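Side-chain contacts in BugD (Bordetella pertussis Tohama I, PDB 2F5X), which is a periplasmic solute receptor that binds aspartic acid between its lobes and probably delivers it to a tripartite tricarboxylate-type transporter: residues M21-A26 / N33-L38; V51-G56 / T64-R69. One frame throughout, in Å; residues are numbered along the deposited sequence.

Interaction 1 (M21-A26 / N33-L38); sequences MVVPFA and NVARSL. With ASP (aspartic acid), chain D.
Ala-35 of helix 30-46 sets its methyl group against two side chains of strand 19-23, and this apolar meeting carries most of the contact between residues 21-26 and 33-38. Val-23 presses hardest: its CG2 lies 3.3 Å from Ala-35 CB, tighter than usual for two carbons. That branch stands beside the backbone N of Val-23 (CG1 takes the position anti to N, chi1 168°), which turns it to the helix. The selenium of Met-21, a selenomethionine, reaches the same methyl, SE to Ala-35 CB 3.8 Å. Its chain runs out extended from the strand and bends only at chi3 (-70°).

Polar bonds surround this apolar meeting. The backbone of Met-21 and Val-23 pairs with strand 50-54, and Arg-36 on the helix makes a salt bridge with Asp-32 and a hydrogen bond to Asn-54.

Beyond the strand end, Phe-25 meets the bound aspartic acid. The ligand CA sits 3.4 Å above the ring plane, over its centre, and Phe-25 CG comes within 3.3 Å of the ligand C. The ring also meets His-81 at a shallow angle.

The chemistry thus divides: a small methyl admits the helix close to the sheet without polar links, while the aromatic face gives the ligand backbone carbons an apolar seat.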
loop_
_atom_site.group_PDB
_atom_site.type_symbol
_atom_site.label_atom_id
_atom_site.label_comp_id
_atom_site.label_asym_id
_atom_site.label_seq_id
_atom_site.Cartn_x
_atom_site.Cartn_y
_atom_site.Cartn_z
HETATM N N MSE A 21 -12.261 11.517 -2.123
HETATM C CA MSE A 21 -11.123 10.815 -1.544
HETATM C C MSE A 21 -10.302 10.241 -2.688
HETATM O O MSE A 21 -10.752 9.347 -3.405
HETATM C CB MSE A 21 -11.598 9.708 -0.604
HETATM C CG MSE A 21 -10.577 8.593 -0.365
HETATM SE SE MSE A 21 -11.121 7.381 1.049
HETATM C CE MSE A 21 -10.874 8.620 2.228
ATOM N N VAL A 22 -9.103 10.776 -2.871
ATOM C CA VAL A 22 -8.220 10.326 -3.944
ATOM C C VAL A 22 -7.404 9.118 -3.496
ATOM O O VAL A 22 -6.735 9.154 -2.457
ATOM C CB VAL A 22 -7.283 11.477 -4.404
ATOM C CG1 VAL A 22 -6.215 10.992 -5.419
ATOM C CG2 VAL A 22 -8.120 12.651 -4.957
ATOM N N VAL A 23 -7.472 8.060 -4.299
ATOM C CA VAL A 23 -6.654 6.861 -4.144
ATOM C C VAL A 23 -5.690 6.861 -5.335
ATOM O O VAL A 23 -6.143 6.764 -6.474
ATOM C CB VAL A 23 -7.553 5.601 -4.195
ATOM C CG1 VAL A 23 -6.721 4.323 -4.333
ATOM C CG2 VAL A 23 -8.427 5.536 -2.957
ATOM N N PRO A 24 -4.386 7.040 -5.109
ATOM C CA PRO A 24 -3.420 7.138 -6.220
ATOM C C PRO A 24 -3.111 5.850 -7.000
ATOM O O PRO A 24 -1.985 5.677 -7.480
ATOM C CB PRO A 24 -2.157 7.654 -5.520
ATOM C CG PRO A 24 -2.701 8.359 -4.264
ATOM C CD PRO A 24 -3.738 7.325 -3.815
ATOM N N PHE A 25 -4.105 4.977 -7.149
ATOM C CA PHE A 25 -3.936 3.702 -7.848
ATOM C C PHE A 25 -5.219 3.282 -8.520
ATOM O O PHE A 25 -6.302 3.772 -8.184
ATOM C CB PHE A 25 -3.509 2.604 -6.868
ATOM C CG PHE A 25 -2.164 2.850 -6.248
ATOM C CD1 PHE A 25 -0.996 2.609 -6.972
ATOM C CD2 PHE A 25 -2.066 3.345 -4.959
ATOM C CE1 PHE A 25 0.248 2.862 -6.415
ATOM C CE2 PHE A 25 -0.820 3.593 -4.384
ATOM C CZ PHE A 25 0.341 3.346 -5.111
ATOM N N ALA A 26 -5.089 2.349 -9.459
ATOM C CA ALA A 26 -6.223 1.843 -10.217
ATOM C C ALA A 26 -7.307 1.275 -9.311
ATOM O O ALA A 26 -7.023 0.673 -8.270
ATOM C CB ALA A 26 -5.742 0.779 -11.201
ATOM N N ASN A 33 -9.773 -0.944 -2.220
ATOM C CA ASN A 33 -10.602 -1.782 -1.350
ATOM C C ASN A 33 -10.739 -1.153 0.035
ATOM O O ASN A 33 -11.836 -1.097 0.590
ATOM C CB ASN A 33 -10.030 -3.200 -1.239
ATOM C CG ASN A 33 -10.207 -4.013 -2.521
ATOM O OD1 ASN A 33 -11.003 -3.664 -3.393
ATOM N ND2 ASN A 33 -9.472 -5.114 -2.628
ATOM N N VAL A 34 -9.622 -0.675 0.586
ATOM C CA VAL A 34 -9.650 0.001 1.882
ATOM C C VAL A 34 -10.502 1.269 1.786
ATOM O O VAL A 34 -11.366 1.521 2.622
ATOM C CB VAL A 34 -8.221 0.356 2.368
ATOM C CG1 VAL A 34 -8.271 1.200 3.645
ATOM C CG2 VAL A 34 -7.402 -0.904 2.601
ATOM N N ALA A 35 -10.248 2.054 0.740
ATOM C CA ALA A 35 -10.893 3.347 0.563
ATOM C C ALA A 35 -12.402 3.225 0.456
ATOM O O ALA A 35 -13.131 3.981 1.089
ATOM C CB ALA A 35 -10.330 4.048 -0.670
ATOM N N ARG A 36 -12.884 2.259 -0.322
ATOM C CA ARG A 36 -14.323 2.181 -0.528
ATOM C C ARG A 36 -15.061 1.700 0.718
ATOM O O ARG A 36 -16.170 2.156 0.998
ATOM C CB ARG A 36 -14.661 1.394 -1.788
ATOM C CG ARG A 36 -14.336 2.247 -3.027
ATOM C CD ARG A 36 -14.514 1.582 -4.345
ATOM N NE ARG A 36 -13.836 2.323 -5.410
ATOM C CZ ARG A 36 -14.440 3.143 -6.262
ATOM N NH1 ARG A 36 -15.756 3.362 -6.183
ATOM N NH2 ARG A 36 -13.722 3.754 -7.197
ATOM N N SER A 37 -14.426 0.826 1.492
ATOM C CA SER A 37 -15.011 0.398 2.759
ATOM C C SER A 37 -15.010 1.538 3.777
ATOM O O SER A 37 -16.000 1.748 4.478
ATOM C CB SER A 37 -14.282 -0.824 3.310
ATOM O OG SER A 37 -14.528 -1.944 2.473
ATOM N N LEU A 38 -13.903 2.276 3.842
ATOM C CA LEU A 38 -13.789 3.420 4.746
ATOM C C LEU A 38 -14.743 4.558 4.368
ATOM O O LEU A 38 -15.337 5.210 5.242
ATOM C CB LEU A 38 -12.344 3.930 4.784
ATOM C CG LEU A 38 -12.066 5.080 5.760
ATOM C CD1 LEU A 38 -12.435 4.699 7.194
ATOM C CD2 LEU A 38 -10.615 5.484 5.660
HETATM N N ASP D . -1.575 -0.122 -3.034
HETATM C CA ASP D . -1.454 -0.094 -4.522
HETATM C C ASP D . -2.807 -0.240 -5.201
HETATM O O ASP D . -2.887 -0.668 -6.368
HETATM C CB ASP D . -0.513 -1.191 -5.003
HETATM C CG ASP D . 0.909 -0.966 -4.559
HETATM O OD1 ASP D . 1.720 -1.910 -4.703
HETATM O OD2 ASP D . 1.297 0.123 -4.062
HETATM O OXT ASP D . -3.814 0.069 -4.563
#

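Interaction 2 (V51-G56 / T64-R69); sequences VVENKG and TTQVAR
Gln-66 and Lys-55 are brought together by contrasting torsions. In Gln-66, CG is anti to the backbone N (chi1 -178°) and the chain continues extended, carrying the amide from helix 61-68 toward the end of strand 50-54. Lys-55 instead has CG beside its backbone N and folds again at chi2 (-65°), so its aliphatic part faces the helix while its ammonium group turns back from the helix.

The side chains pass at a slant, and the amide oxygen does most of the touching: Gln-66 OE1 lies 3.5 Å from Lys-55 CG and 3.7 Å from Lys-55 CD. The amide nitrogen is farther off, Gln-66 NE2 to Lys-55 CG being 4.0 Å. A polar group therefore rests on the methylenes of the lysine rather than on its charge. Glu-53, two residues back on the strand, points the same way, but the approach is loose, with Glu-53 OE1 4.3 Å from Gln-66 NE2.

The lysine nitrogen finds a partner in its own segment. A further bend at chi4 curls the chain back, and Lys-55 NZ donates to the carbonyl O of Asn-54 at 2.7 Å. The nitrogen stands above the carbonyl plane, 46° out of it. Asn-54 ND2 bonds to Asp-32 and the carbonyl of Phe-25.

Below this partly exposed layer the helix meets the sheet through Val-67, which packs on Val-22 and Leu-78, and through Thr-64, which touches Pro-24. A polar fringe over an apolar helix-sheet interface is the setting here: helix 61-68 follows strand 50-54 and leads to strand 76-81 of the same sheet, in the alpha/beta architecture of periplasmic binding proteins.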
loop_
_atom_site.group_PDB
_atom_site.type_symbol
_atom_site.label_atom_id
_atom_site.label_comp_id
_atom_site.label_asym_id
_atom_site.label_seq_id
_atom_site.Cartn_x
_atom_site.Cartn_y
_atom_site.Cartn_z
ATOM N N VAL A 51 -16.694 10.222 -1.948
ATOM C CA VAL A 51 -16.583 9.716 -3.319
ATOM C C VAL A 51 -15.132 9.354 -3.603
ATOM O O VAL A 51 -14.255 10.222 -3.581
ATOM C CB VAL A 51 -17.043 10.769 -4.364
ATOM C CG1 VAL A 51 -16.901 10.223 -5.790
ATOM C CG2 VAL A 51 -18.482 11.212 -4.103
ATOM N N VAL A 52 -14.883 8.082 -3.888
ATOM C CA VAL A 52 -13.522 7.627 -4.180
ATOM C C VAL A 52 -13.151 7.964 -5.628
ATOM O O VAL A 52 -13.923 7.700 -6.561
ATOM C CB VAL A 52 -13.344 6.114 -3.884
ATOM C CG1 VAL A 52 -11.987 5.607 -4.368
ATOM C CG2 VAL A 52 -13.518 5.836 -2.387
ATOM N N GLU A 53 -11.978 8.568 -5.801
ATOM C CA GLU A 53 -11.446 8.860 -7.129
ATOM C C GLU A 53 -10.116 8.152 -7.289
ATOM O O GLU A 53 -9.247 8.250 -6.422
ATOM C CB GLU A 53 -11.283 10.367 -7.331
ATOM C CG GLU A 53 -12.598 11.130 -7.222
ATOM C CD GLU A 53 -12.466 12.626 -7.455
ATOM O OE1 GLU A 53 -11.349 13.174 -7.320
ATOM O OE2 GLU A 53 -13.502 13.260 -7.760
ATOM N N ASN A 54 -9.962 7.427 -8.389
ATOM C CA ASN A 54 -8.731 6.677 -8.621
ATOM C C ASN A 54 -7.830 7.428 -9.570
ATOM O O ASN A 54 -8.239 7.749 -10.680
ATOM C CB ASN A 54 -9.058 5.281 -9.149
ATOM C CG ASN A 54 -9.859 4.478 -8.161
ATOM O OD1 ASN A 54 -11.089 4.430 -8.235
ATOM N ND2 ASN A 54 -9.169 3.856 -7.208
ATOM N N LYS A 55 -6.612 7.732 -9.125
ATOM C CA LYS A 55 -5.693 8.517 -9.942
ATOM C C LYS A 55 -4.325 7.859 -9.955
ATOM O O LYS A 55 -3.429 8.233 -9.198
ATOM C CB LYS A 55 -5.618 9.968 -9.432
ATOM C CG LYS A 55 -6.952 10.727 -9.497
ATOM C CD LYS A 55 -7.425 10.930 -10.951
ATOM C CE LYS A 55 -8.951 11.087 -11.055
ATOM N NZ LYS A 55 -9.677 9.882 -11.605
ATOM N N GLY A 56 -4.181 6.854 -10.810
ATOM C CA GLY A 56 -2.955 6.075 -10.879
ATOM C C GLY A 56 -1.865 6.741 -11.702
ATOM O O GLY A 56 -2.128 7.658 -12.497
ATOM N N THR A 64 -0.933 11.566 -5.201
ATOM C CA THR A 64 -0.506 12.285 -4.004
ATOM C C THR A 64 -0.301 13.758 -4.319
ATOM O O THR A 64 -0.750 14.637 -3.569
ATOM C CB THR A 64 0.770 11.656 -3.444
ATOM O OG1 THR A 64 0.468 10.323 -2.993
ATOM C CG2 THR A 64 1.229 12.414 -2.170
ATOM N N THR A 65 0.348 14.012 -5.452
ATOM C CA THR A 65 0.608 15.364 -5.912
ATOM C C THR A 65 -0.692 16.104 -6.197
ATOM O O THR A 65 -0.809 17.293 -5.868
ATOM C CB THR A 65 1.490 15.323 -7.167
ATOM O OG1 THR A 65 2.781 14.841 -6.792
ATOM C CG2 THR A 65 1.775 16.737 -7.691
ATOM N N GLN A 66 -1.661 15.401 -6.788
ATOM C CA GLN A 66 -2.960 16.000 -7.074
ATOM C C GLN A 66 -3.603 16.591 -5.817
ATOM O O GLN A 66 -4.079 17.733 -5.832
ATOM C CB GLN A 66 -3.904 15.002 -7.744
ATOM C CG GLN A 66 -5.239 15.636 -8.099
ATOM C CD GLN A 66 -6.196 14.661 -8.737
ATOM O OE1 GLN A 66 -5.901 14.102 -9.796
ATOM N NE2 GLN A 66 -7.349 14.454 -8.102
ATOM N N VAL A 67 -3.617 15.825 -4.733
ATOM C CA VAL A 67 -4.166 16.338 -3.482
ATOM C C VAL A 67 -3.279 17.442 -2.910
ATOM O O VAL A 67 -3.796 18.442 -2.391
ATOM C CB VAL A 67 -4.447 15.220 -2.447
ATOM C CG1 VAL A 67 -5.048 15.799 -1.165
ATOM C CG2 VAL A 67 -5.400 14.203 -3.033
ATOM N N ALA A 68 -1.957 17.302 -3.025
ATOM C CA ALA A 68 -1.069 18.368 -2.535
ATOM C C ALA A 68 -1.406 19.717 -3.176
ATOM O O ALA A 68 -1.306 20.758 -2.520
ATOM C CB ALA A 68 0.402 18.020 -2.768
ATOM N N ARG A 69 -1.819 19.679 -4.444
ATOM C CA ARG A 69 -2.127 20.877 -5.225
ATOM C C ARG A 69 -3.617 21.262 -5.240
ATOM O O ARG A 69 -4.000 22.249 -5.875
ATOM C CB ARG A 69 -1.621 20.699 -6.662
ATOM C CG ARG A 69 -0.113 20.515 -6.765
ATOM C CD ARG A 69 0.394 20.314 -8.189
ATOM N NE ARG A 69 0.890 21.560 -8.775
ATOM C CZ ARG A 69 0.490 22.073 -9.941
ATOM N NH1 ARG A 69 -0.436 21.461 -10.674
ATOM N NH2 ARG A 69 1.011 23.215 -10.370
#

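In the fold
Strand 19-23 joins the two contacts, whose centres are 10 Å apart. It pairs in parallel with strand 50-54: Val-23 N lies 2.8 Å from Glu-53 O, and Met-21 N 2.8 Å from Val-51 O, both probable hydrogen bonds. In interaction 1 its Met-21 and Val-23 meet helix 30-46; Val-22 between them turns to the helix of interaction 2, with Val-22 CB 3.6 Å from Val-67 CG2. The two helices thus cover opposite faces of one sheet. Interaction 1 reaches the ligand directly through Phe-25, whereas the Lys-55 side chain of interaction 2 stays about 11 Å, at the nearest atoms, from the bound aspartic acid.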